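Long-range contacts in betaine aldehyde dehydrogenase (Staphylococcus aureus subsp. aureus COL, PDB 4QTO), which catalyses the NAD-dependent oxidation of betaine aldehyde to glycine betaine: residues 48-53 and 64-69; 356-361 and 392-397. All coordinates share one frame; numbering follows the deposited sequence.

Contact 1 closes an N-terminal beta hairpin, and contact 2 ties the start of helix 358-373 to the loop between strands 377-380 and 399-402. Their centres lie 22 Å apart and their nearest atoms about 6 Å, so they do not touch, and in sequence the first is complete before the second opens. The turn of the hairpin links them: its residues P55 and Q58 bond to the 392-397 loop. A PEG molecule occupies the active site of this crystal; the side chain of I356 is about 8 Å from a bound PEG and that of S65 about 10 Å.

Contact 1 (48-53 and 64-69); sequences NTRDII and VSEGTK
R50 and E66 face each other at the open end of a beta hairpin and form a two-pronged salt bridge. R50 NE gives its hydrogen to E66 OE1 at 2.8 Å, and R50 NH2 meets E66 OE2 at 2.9 Å, each nearly straight. The carboxylate thus takes the guanidinium side-on, through its syn sides. The oxygens lie close to the guanidinium plane, but the carboxylate is turned 38° against it, which leaves the nitrogens out of its own plane. A bend in the R50 chain at chi3 (-68°) and one in E66 at chi2 bring the groups together.

Backbone bonds set the register. R50 and V64 are an antiparallel hydrogen-bonded pair, with R50 N to V64 O at 2.8 Å and V64 N to R50 O at 2.9 Å; T49 and S65 form the next, non-hydrogen-bonded pair. E66 N then reaches N48 O at 2.9 Å.

Apolar contact is slight: I52 CD1 touches V64 CG2 at 4.2 Å. At the other end N48 lies alongside E66, its ND2 3.6 Å from E66 CG. One water joins N48 ND2 to E66 O, and another joins N48 O to S65 OG.

The hairpin is strands 49-54 and 59-65; beyond it T68 N-caps helix 69-85, while R50 packs on E207 and I52 on P210, both in loops.

Contact 2 (356-361 and 392-397); sequences ISTEHR and DGLFFE
L394 pushes its isobutyl end against the first residues of a helix, and this is the tight part of the contact. Its CD1 comes to 3.5 Å from S357 CA, at the N-cap, while CD2 lies 3.7 Å from T358 OG1. S357 has its own task there, its OG accepting from H360 N at 3.0 Å in a capping bond.

R361 holds the other half. Its side chain leaves the helix with CG anti to the backbone N (chi1 180°) and bends at chi3 (64°), which carries the guanidinium across to the loop. NH1 then donates to F395 O at 2.9 Å, nearly straight, in the carbonyl plane and on a lone pair. L394 CA sits over one guanidinium face, 3.7 Å above the plane and toward its rim. An inverse gamma turn centred on L394 lets the loop present L394 CA to that face and F395 O to the edge.

Looser contacts lie at either end of R361. F396 only brushes it, CD1 standing 4.3 Å from R361 CG. At the NH2 end the packing gives way to a water, which takes a hydrogen from R361 NH2 and donates to G393 O, the water oxygen 2.8 Å from G393 O.

The first segment opens helix 358-373, where the F396 side chain also packs against I364, E365 and M368; the second lies in the loop between strands 377-380 and 399-402, with L394 bonded through its backbone to P55 and V355.

Contact 1 (48-53 and 64-69)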
loop_
_atom_site.group_PDB
_atom_site.type_symbol
_atom_site.label_atom_id
_atom_site.label_comp_id
_atom_site.label_asym_id
_atom_site.label_seq_id
_atom_site.Cartn_x
_atom_site.Cartn_y
_atom_site.Cartn_z
ATOM N N ASN A 48 -13.151 6.581 47.768
ATOM C CA ASN A 48 -14.045 7.601 47.264
ATOM C C ASN A 48 -14.929 6.992 46.170
ATOM O O ASN A 48 -14.546 6.016 45.487
ATOM C CB ASN A 48 -13.232 8.739 46.713
ATOM C CG ASN A 48 -14.030 10.013 46.545
ATOM O OD1 ASN A 48 -15.141 10.161 47.062
ATOM N ND2 ASN A 48 -13.433 10.964 45.842
ATOM N N THR A 49 -16.114 7.571 46.029
ATOM C CA THR A 49 -17.106 7.122 45.059
ATOM C C THR A 49 -17.790 8.295 44.401
ATOM O O THR A 49 -17.689 9.436 44.870
ATOM C CB THR A 49 -18.196 6.234 45.731
ATOM O OG1 THR A 49 -18.892 6.964 46.757
ATOM C CG2 THR A 49 -17.601 4.966 46.321
ATOM N N ARG A 50 -18.540 7.985 43.353
ATOM C CA ARG A 50 -19.293 8.949 42.581
ATOM C C ARG A 50 -20.635 8.364 42.202
ATOM O O ARG A 50 -20.729 7.215 41.793
ATOM C CB ARG A 50 -18.513 9.304 41.303
ATOM C CG ARG A 50 -19.313 10.139 40.322
ATOM C CD ARG A 50 -18.507 10.381 39.057
ATOM N NE ARG A 50 -17.361 11.257 39.333
ATOM C CZ ARG A 50 -17.367 12.559 39.225
ATOM N NH1 ARG A 50 -18.462 13.169 38.775
ATOM N NH2 ARG A 50 -16.278 13.235 39.521
ATOM N N ASP A 51 -21.687 9.156 42.399
ATOM C CA ASP A 51 -23.040 8.776 42.002
ATOM C C ASP A 51 -23.265 9.193 40.537
ATOM O O ASP A 51 -22.961 10.335 40.139
ATOM C CB ASP A 51 -24.081 9.459 42.882
ATOM C CG ASP A 51 -24.124 8.911 44.291
ATOM O OD1 ASP A 51 -23.511 7.876 44.608
ATOM O OD2 ASP A 51 -24.811 9.534 45.108
ATOM N N ILE A 52 -23.732 8.234 39.753
ATOM C CA ILE A 52 -24.010 8.348 38.331
ATOM C C ILE A 52 -25.512 8.629 38.214
ATOM O O ILE A 52 -26.328 7.994 38.884
ATOM C CB ILE A 52 -23.622 7.048 37.596
ATOM C CG1 ILE A 52 -22.151 6.739 37.852
ATOM C CG2 ILE A 52 -23.912 7.131 36.101
ATOM C CD1 ILE A 52 -21.204 7.880 37.543
ATOM N N ILE A 53 -25.854 9.559 37.331
ATOM C CA ILE A 53 -27.214 10.037 37.162
ATOM C C ILE A 53 -27.801 9.688 35.795
ATOM O O ILE A 53 -27.066 9.544 34.803
ATOM C CB ILE A 53 -27.152 11.577 37.279
ATOM C CG1 ILE A 53 -26.493 11.976 38.617
ATOM C CG2 ILE A 53 -28.509 12.210 37.133
ATOM C CD1 ILE A 53 -26.085 13.439 38.690
ATOM N N VAL A 64 -20.121 4.351 41.616
ATOM C CA VAL A 64 -18.877 3.718 41.220
ATOM C C VAL A 64 -17.670 4.291 41.976
ATOM O O VAL A 64 -17.729 5.382 42.564
ATOM C CB VAL A 64 -18.614 3.882 39.696
ATOM C CG1 VAL A 64 -19.755 3.264 38.898
ATOM C CG2 VAL A 64 -18.437 5.348 39.348
ATOM N N SER A 65 -16.575 3.539 41.952
ATOM C CA SER A 65 -15.327 4.017 42.537
ATOM C C SER A 65 -14.848 5.282 41.844
ATOM O O SER A 65 -15.027 5.451 40.633
ATOM C CB SER A 65 -14.222 2.992 42.382
ATOM O OG SER A 65 -14.529 1.822 43.110
ATOM N N GLU A 66 -14.254 6.188 42.623
ATOM C CA GLU A 66 -13.673 7.456 42.111
ATOM C C GLU A 66 -12.165 7.334 42.461
ATOM O O GLU A 66 -11.732 7.600 43.598
ATOM C CB GLU A 66 -14.303 8.636 42.799
ATOM C CG GLU A 66 -13.756 9.996 42.380
ATOM C CD GLU A 66 -14.369 10.536 41.097
ATOM O OE1 GLU A 66 -15.162 9.863 40.417
ATOM O OE2 GLU A 66 -14.120 11.743 40.848
ATOM N N GLY A 67 -11.401 6.879 41.483
ATOM C CA GLY A 67 -9.987 6.566 41.657
ATOM C C GLY A 67 -9.066 7.739 41.928
ATOM O O GLY A 67 -9.415 8.893 41.664
ATOM N N THR A 68 -7.886 7.416 42.447
ATOM C CA THR A 68 -6.889 8.409 42.754
ATOM C C THR A 68 -5.765 8.443 41.717
ATOM O O THR A 68 -5.599 7.541 40.879
ATOM C CB THR A 68 -6.231 8.137 44.111
ATOM O OG1 THR A 68 -5.447 6.934 44.043
ATOM C CG2 THR A 68 -7.273 8.002 45.190
ATOM N N LYS A 69 -4.941 9.483 41.794
ATOM C CA LYS A 69 -3.833 9.575 40.850
ATOM C C LYS A 69 -2.848 8.427 41.075
ATOM O O LYS A 69 -2.189 7.989 40.113
ATOM C CB LYS A 69 -3.149 10.941 40.932
ATOM C CG LYS A 69 -2.374 11.201 42.177
ATOM C CD LYS A 69 -1.790 12.623 42.086
ATOM C CE LYS A 69 -0.856 12.944 43.245
ATOM N NZ LYS A 69 -1.522 12.864 44.570
HETATM O O HOH W 1 -13.892 3.295 45.856
HETATM O O HOH W 2 -10.767 10.179 44.585
#

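Contact 2 (356-361 and 392-397)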
loop_
_atom_site.group_PDB
_atom_site.type_symbol
_atom_site.label_atom_id
_atom_site.label_comp_id
_atom_site.label_asym_id
_atom_site.label_seq_id
_atom_site.Cartn_x
_atom_site.Cartn_y
_atom_site.Cartn_z
ATOM N N ILE A 356 -26.943 16.189 28.677
ATOM C CA ILE A 356 -26.260 15.266 29.592
ATOM C C ILE A 356 -26.173 15.608 31.069
ATOM O O ILE A 356 -26.169 14.696 31.908
ATOM C CB ILE A 356 -24.844 14.965 29.043
ATOM C CG1 ILE A 356 -24.243 13.689 29.615
ATOM C CG2 ILE A 356 -23.910 16.144 29.269
ATOM C CD1 ILE A 356 -24.987 12.421 29.241
ATOM N N SER A 357 -26.101 16.901 31.397
ATOM C CA SER A 357 -25.887 17.311 32.781
ATOM C C SER A 357 -26.363 18.717 33.019
ATOM O O SER A 357 -26.623 19.458 32.081
ATOM C CB SER A 357 -24.391 17.271 33.104
ATOM O OG SER A 357 -23.690 18.288 32.396
ATOM N N THR A 358 -26.499 19.075 34.293
ATOM C CA THR A 358 -26.922 20.394 34.669
ATOM C C THR A 358 -25.932 21.419 34.142
ATOM O O THR A 358 -26.325 22.478 33.627
ATOM C CB THR A 358 -26.974 20.512 36.216
ATOM O OG1 THR A 358 -27.956 19.601 36.705
ATOM C CG2 THR A 358 -27.354 21.902 36.645
ATOM N N GLU A 359 -24.653 21.113 34.299
ATOM C CA GLU A 359 -23.596 22.015 33.879
ATOM C C GLU A 359 -23.650 22.246 32.372
ATOM O O GLU A 359 -23.480 23.377 31.896
ATOM C CB GLU A 359 -22.224 21.464 34.246
ATOM C CG GLU A 359 -21.938 21.385 35.739
ATOM C CD GLU A 359 -22.807 20.379 36.505
ATOM O OE1 GLU A 359 -23.192 20.696 37.651
ATOM O OE2 GLU A 359 -23.133 19.296 35.969
ATOM N N HIS A 360 -23.899 21.182 31.622
ATOM C CA HIS A 360 -23.951 21.312 30.165
ATOM C C HIS A 360 -25.176 22.099 29.733
ATOM O O HIS A 360 -25.096 22.965 28.848
ATOM C CB HIS A 360 -23.874 19.947 29.464
ATOM C CG HIS A 360 -23.587 20.071 28.010
ATOM N ND1 HIS A 360 -22.471 20.729 27.546
ATOM C CD2 HIS A 360 -24.270 19.668 26.913
ATOM C CE1 HIS A 360 -22.467 20.716 26.225
ATOM N NE2 HIS A 360 -23.546 20.079 25.815
ATOM N N ARG A 361 -26.318 21.819 30.343
ATOM C CA ARG A 361 -27.514 22.565 30.016
ATOM C C ARG A 361 -27.310 24.055 30.329
ATOM O O ARG A 361 -27.698 24.934 29.540
ATOM C CB ARG A 361 -28.748 22.041 30.737
ATOM C CG ARG A 361 -29.965 22.888 30.348
ATOM C CD ARG A 361 -31.292 22.245 30.667
ATOM N NE ARG A 361 -31.493 22.061 32.090
ATOM C CZ ARG A 361 -32.641 21.652 32.643
ATOM N NH1 ARG A 361 -33.744 21.396 31.905
ATOM N NH2 ARG A 361 -32.690 21.518 33.949
ATOM N N ASP A 392 -38.602 17.349 35.288
ATOM C CA ASP A 392 -37.565 16.825 36.161
ATOM C C ASP A 392 -36.273 16.478 35.443
ATOM O O ASP A 392 -35.259 16.253 36.097
ATOM C CB ASP A 392 -38.055 15.573 36.889
ATOM C CG ASP A 392 -39.147 15.873 37.896
ATOM O OD1 ASP A 392 -39.316 17.056 38.296
ATOM O OD2 ASP A 392 -39.823 14.906 38.306
ATOM N N GLY A 393 -36.323 16.423 34.112
ATOM C CA GLY A 393 -35.163 16.042 33.316
ATOM C C GLY A 393 -34.378 17.222 32.776
ATOM O O GLY A 393 -34.804 18.365 32.829
ATOM N N LEU A 394 -33.238 16.907 32.165
ATOM C CA LEU A 394 -32.344 17.924 31.648
ATOM C C LEU A 394 -32.638 18.252 30.190
ATOM O O LEU A 394 -31.767 18.197 29.328
ATOM C CB LEU A 394 -30.902 17.456 31.820
ATOM C CG LEU A 394 -30.460 17.269 33.284
ATOM C CD1 LEU A 394 -29.194 16.469 33.362
ATOM C CD2 LEU A 394 -30.247 18.629 33.930
ATOM N N PHE A 395 -33.886 18.617 29.923
ATOM C CA PHE A 395 -34.300 18.941 28.573
ATOM C C PHE A 395 -34.025 20.389 28.171
ATOM O O PHE A 395 -34.008 21.319 29.002
ATOM C CB PHE A 395 -35.771 18.592 28.363
ATOM C CG PHE A 395 -36.037 17.128 28.354
ATOM C CD1 PHE A 395 -35.924 16.416 27.166
ATOM C CD2 PHE A 395 -36.338 16.458 29.513
ATOM C CE1 PHE A 395 -36.139 15.049 27.146
ATOM C CE2 PHE A 395 -36.542 15.099 29.498
ATOM C CZ PHE A 395 -36.462 14.397 28.306
ATOM N N PHE A 396 -33.769 20.543 26.877
ATOM C CA PHE A 396 -33.573 21.853 26.282
ATOM C C PHE A 396 -34.228 21.776 24.897
ATOM O O PHE A 396 -34.027 20.803 24.179
ATOM C CB PHE A 396 -32.113 22.256 26.206
ATOM C CG PHE A 396 -31.934 23.718 25.903
ATOM C CD1 PHE A 396 -31.953 24.645 26.934
ATOM C CD2 PHE A 396 -31.785 24.150 24.624
ATOM C CE1 PHE A 396 -31.839 25.999 26.672
ATOM C CE2 PHE A 396 -31.652 25.500 24.355
ATOM C CZ PHE A 396 -31.685 26.414 25.365
ATOM N N GLU A 397 -35.039 22.781 24.568
ATOM C CA GLU A 397 -35.780 22.735 23.326
ATOM C C GLU A 397 -34.887 22.788 22.091
ATOM O O GLU A 397 -33.883 23.493 22.089
ATOM C CB GLU A 397 -36.742 23.896 23.241
ATOM C CG GLU A 397 -37.901 23.828 24.226
ATOM C CD GLU A 397 -38.743 25.110 24.233
ATOM O OE1 GLU A 397 -38.292 26.197 23.757
ATOM O OE2 GLU A 397 -39.852 25.037 24.805
HETATM O O HOH W 3 -35.238 20.115 34.909
#